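Local coordinates for Hut operon positive regulatory protein (Bacillus subtilis, PDB 4H4L) that binds regulatory sequences on the hut operon mRNA in the presence of histidine and prevents transcription termination, switching on histidine utilisation, at the interface of chains A and B. Sequence-based numbering; all coordinates share one arbitrary frame. Chains: chain A/B, Hut operon positive regulatory protein.

The interface of chains A and B. Residues chain A 47-48, 51-52, 76, 80, 91; chain B 94-98.
This is a subunit interface of the HutP homohexamer, in which a short turn of one copy docks between two helices of another. The turn is the 3-10 helix 94-96 of chain B with the two residues that follow it. The receiving surface is made by helices 47-60 and 70-87 of chain A, with A:Met91 at its margin. The contact is mostly apolar, with polar links made to main-chain carbonyls of the turn.

B:Leu96 is the central knob. Its CG lies anti to its own carbonyl carbon (chi1 -64°), which brings the isobutyl group down onto the sulfur ends of A:Met80 and A:Met91, which lie side by side. The terminal methyl CE of A:Met80 sits 3.7 Å from B:Leu96 CD2. The chain of A:Met80 is bent at chi2 and chi3 and crosses the leucine obliquely. A:Met91 crosses it at about a right angle, its thioether SD 3.8 Å from B:Leu96 CD2. The methyl of A:Ala47 touches the same CD2.

The carbonyl of B:Leu96 is turned roughly across its side chain, toward A:Tyr76. With CG anti to the backbone N, the tyrosine ring reaches across to the turn. The phenol OH donates a hydrogen bond to B:Leu96 O at 2.8 Å. The donor stands 27° above the carbonyl plane, while the oxygen lies at the tyrosine ring edge, in the ring plane. The aliphatic CD of B:Arg98 passes 3.4 Å from the same OH. The engineered A:Ile51 brings CD1 against the backbone of B:Leu96.

B:Leu97 has a positive phi of 62° and lies along helix 47-60. Its CB packs on A:His48 CB, 3.8 Å away, and its CD2 meets A:Ile51 CG2. At the start of that helix, the backbone N of A:His48 hydrogen-bonds B:Ser95 O at 3.1 Å.

A:Tyr76 also lines a histidine pocket, and B:Leu97 and B:Arg98 belong to another. The contact joins two subunits of the hexamer and, because it shares residues with both pockets, may link histidine binding to assembly.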
ATOM      1  N   ALA A  47     -16.784  -1.849  -0.172  1.00 40.82           N
ATOM      2  CA  ALA A  47     -16.140  -2.765  -1.102  1.00 42.31           C
ATOM      3  C   ALA A  47     -16.700  -4.216  -1.068  1.00 43.09           C
ATOM      4  O   ALA A  47     -16.767  -4.897  -2.098  1.00 40.80           O
ATOM      5  CB  ALA A  47     -14.643  -2.770  -0.842  1.00 39.84           C
ATOM      6  N   HIS A  48     -17.094  -4.675   0.118  1.00 46.09           N
ATOM      7  CA  HIS A  48     -17.551  -6.047   0.305  1.00 49.65           C
ATOM      8  C   HIS A  48     -18.818  -6.327  -0.435  1.00 52.44           C
ATOM      9  O   HIS A  48     -18.974  -7.419  -0.985  1.00 54.81           O
ATOM     10  CB  HIS A  48     -17.573  -6.484   1.788  1.00 52.23           C
ATOM     11  CG  HIS A  48     -18.596  -5.781   2.653  1.00 59.20           C
ATOM     12  ND1 HIS A  48     -19.657  -6.432   3.197  1.00 65.96           N
ATOM     13  CD2 HIS A  48     -18.674  -4.457   3.104  1.00 60.73           C
ATOM     14  CE1 HIS A  48     -20.396  -5.562   3.931  1.00 66.39           C
ATOM     15  NE2 HIS A  48     -19.796  -4.352   3.872  1.00 63.73           N
ATOM     16  N   ILE A  51     -17.745  -6.932  -4.069  1.00 43.54           N
ATOM     17  CA  ILE A  51     -17.216  -8.283  -4.220  1.00 38.56           C
ATOM     18  C   ILE A  51     -18.363  -9.324  -4.231  1.00 38.65           C
ATOM     19  O   ILE A  51     -18.369 -10.242  -5.059  1.00 40.45           O
ATOM     20  CB  ILE A  51     -16.175  -8.563  -3.090  1.00 34.01           C
ATOM     21  CG1 ILE A  51     -15.012  -7.571  -3.193  1.00 30.76           C
ATOM     22  CG2 ILE A  51     -15.701 -10.015  -3.096  1.00 28.11           C
ATOM     23  CD1 ILE A  51     -14.132  -7.536  -1.970  1.00 29.15           C
ATOM     24  N   ALA A  52     -19.332  -9.130  -3.335  1.00 41.06           N
ATOM     25  CA  ALA A  52     -20.444 -10.056  -3.063  1.00 44.43           C
ATOM     26  C   ALA A  52     -21.414 -10.149  -4.234  1.00 46.33           C
ATOM     27  O   ALA A  52     -21.656 -11.240  -4.754  1.00 46.58           O
ATOM     28  CB  ALA A  52     -21.184  -9.620  -1.805  1.00 45.79           C
ATOM     29  N   TYR A  76     -12.253 -14.296  -6.410  1.00 35.58           N
ATOM     30  CA  TYR A  76     -12.037 -13.385  -5.325  1.00 37.28           C
ATOM     31  C   TYR A  76     -10.868 -12.510  -5.722  1.00 43.75           C
ATOM     32  O   TYR A  76     -10.983 -11.270  -5.791  1.00 47.48           O
ATOM     33  CB  TYR A  76     -11.771 -14.081  -4.017  1.00 37.15           C
ATOM     34  CG  TYR A  76     -11.552 -13.088  -2.910  1.00 40.84           C
ATOM     35  CD1 TYR A  76     -12.629 -12.339  -2.370  1.00 41.02           C
ATOM     36  CD2 TYR A  76     -10.259 -12.863  -2.403  1.00 38.56           C
ATOM     37  CE1 TYR A  76     -12.399 -11.398  -1.361  1.00 41.32           C
ATOM     38  CE2 TYR A  76     -10.032 -11.948  -1.398  1.00 34.91           C
ATOM     39  CZ  TYR A  76     -11.085 -11.222  -0.891  1.00 38.72           C
ATOM     40  OH  TYR A  76     -10.808 -10.320   0.093  1.00 46.96           O
ATOM     41  N   MET A  80     -10.138  -8.410  -6.504  1.00 40.33           N
ATOM     42  CA  MET A  80      -9.208  -7.546  -5.730  1.00 44.20           C
ATOM     43  C   MET A  80      -8.432  -6.742  -6.720  1.00 43.06           C
ATOM     44  O   MET A  80      -8.332  -5.516  -6.613  1.00 46.61           O
ATOM     45  CB  MET A  80      -8.143  -8.311  -4.943  1.00 48.39           C
ATOM     46  CG  MET A  80      -8.614  -9.072  -3.737  1.00 55.18           C
ATOM     47  SD  MET A  80      -8.541  -8.016  -2.304  1.00 66.54           S
ATOM     48  CE  MET A  80     -10.241  -7.433  -2.370  1.00 54.08           C
ATOM     49  N   MET A  91      -7.856   0.559  -0.698  1.00 38.89           N
ATOM     50  CA  MET A  91      -9.013  -0.145  -1.223  1.00 42.82           C
ATOM     51  C   MET A  91     -10.122   0.023  -0.216  1.00 43.30           C
ATOM     52  O   MET A  91     -10.547  -0.946   0.423  1.00 44.87           O
ATOM     53  CB  MET A  91      -8.693  -1.622  -1.458  1.00 44.05           C
ATOM     54  CG  MET A  91      -9.586  -2.266  -2.504  1.00 48.79           C
ATOM     55  SD  MET A  91      -9.133  -3.988  -2.869  1.00 53.87           S
ATOM     56  CE  MET A  91      -7.618  -3.713  -3.781  1.00 52.77           C
TER
ATOM     57  N   GLY B  94     -13.367  -7.998   6.917  1.00 30.81           N
ATOM     58  CA  GLY B  94     -14.773  -7.983   6.624  1.00 34.48           C
ATOM     59  C   GLY B  94     -15.099  -7.000   5.518  1.00 36.58           C
ATOM     60  O   GLY B  94     -15.905  -7.303   4.641  1.00 37.21           O
ATOM     61  N   SER B  95     -14.460  -5.836   5.540  1.00 35.82           N
ATOM     62  CA  SER B  95     -14.753  -4.798   4.553  1.00 39.68           C
ATOM     63  C   SER B  95     -14.266  -5.187   3.141  1.00 40.24           C
ATOM     64  O   SER B  95     -14.703  -4.592   2.135  1.00 41.21           O
ATOM     65  CB  SER B  95     -14.231  -3.427   4.994  1.00 37.24           C
ATOM     66  OG  SER B  95     -12.910  -3.240   4.530  1.00 44.55           O
ATOM     67  N   LEU B  96     -13.421  -6.219   3.065  1.00 39.69           N
ATOM     68  CA  LEU B  96     -13.140  -6.883   1.771  1.00 38.18           C
ATOM     69  C   LEU B  96     -13.701  -8.280   1.719  1.00 39.46           C
ATOM     70  O   LEU B  96     -13.210  -9.102   0.953  1.00 44.55           O
ATOM     71  CB  LEU B  96     -11.646  -6.953   1.437  1.00 36.36           C
ATOM     72  CG  LEU B  96     -10.853  -5.664   1.208  1.00 37.09           C
ATOM     73  CD1 LEU B  96      -9.384  -6.012   1.011  1.00 34.85           C
ATOM     74  CD2 LEU B  96     -11.399  -4.846   0.019  1.00 36.79           C
ATOM     75  N   LEU B  97     -14.709  -8.555   2.545  1.00 39.51           N
ATOM     76  CA  LEU B  97     -15.489  -9.799   2.473  1.00 38.69           C
ATOM     77  C   LEU B  97     -14.663 -11.042   2.719  1.00 40.25           C
ATOM     78  O   LEU B  97     -14.771 -12.020   1.966  1.00 42.32           O
ATOM     79  CB  LEU B  97     -16.212  -9.929   1.127  1.00 37.25           C
ATOM     80  CG  LEU B  97     -17.434 -10.850   1.214  1.00 43.56           C
ATOM     81  CD1 LEU B  97     -18.658 -10.194   1.874  1.00 38.36           C
ATOM     82  CD2 LEU B  97     -17.763 -11.410  -0.166  1.00 44.09           C
ATOM     83  N   ARG B  98     -13.833 -10.995   3.755  1.00 36.58           N
ATOM     84  CA  ARG B  98     -13.062 -12.148   4.174  1.00 38.12           C
ATOM     85  C   ARG B  98     -12.934 -12.154   5.675  1.00 39.03           C
ATOM     86  O   ARG B  98     -13.189 -11.139   6.330  1.00 40.03           O
ATOM     87  CB  ARG B  98     -11.685 -12.195   3.492  1.00 42.63           C
ATOM     88  CG  ARG B  98     -10.639 -11.256   4.058  1.00 41.67           C
ATOM     89  CD  ARG B  98      -9.473 -11.168   3.096  1.00 39.41           C
ATOM     90  NE  ARG B  98      -8.655 -10.026   3.451  1.00 40.20           N
ATOM     91  CZ  ARG B  98      -7.478  -9.723   2.929  1.00 40.89           C
ATOM     92  NH1 ARG B  98      -6.905 -10.502   2.008  1.00 41.62           N
ATOM     93  NH2 ARG B  98      -6.871  -8.634   3.359  1.00 41.96           N
TER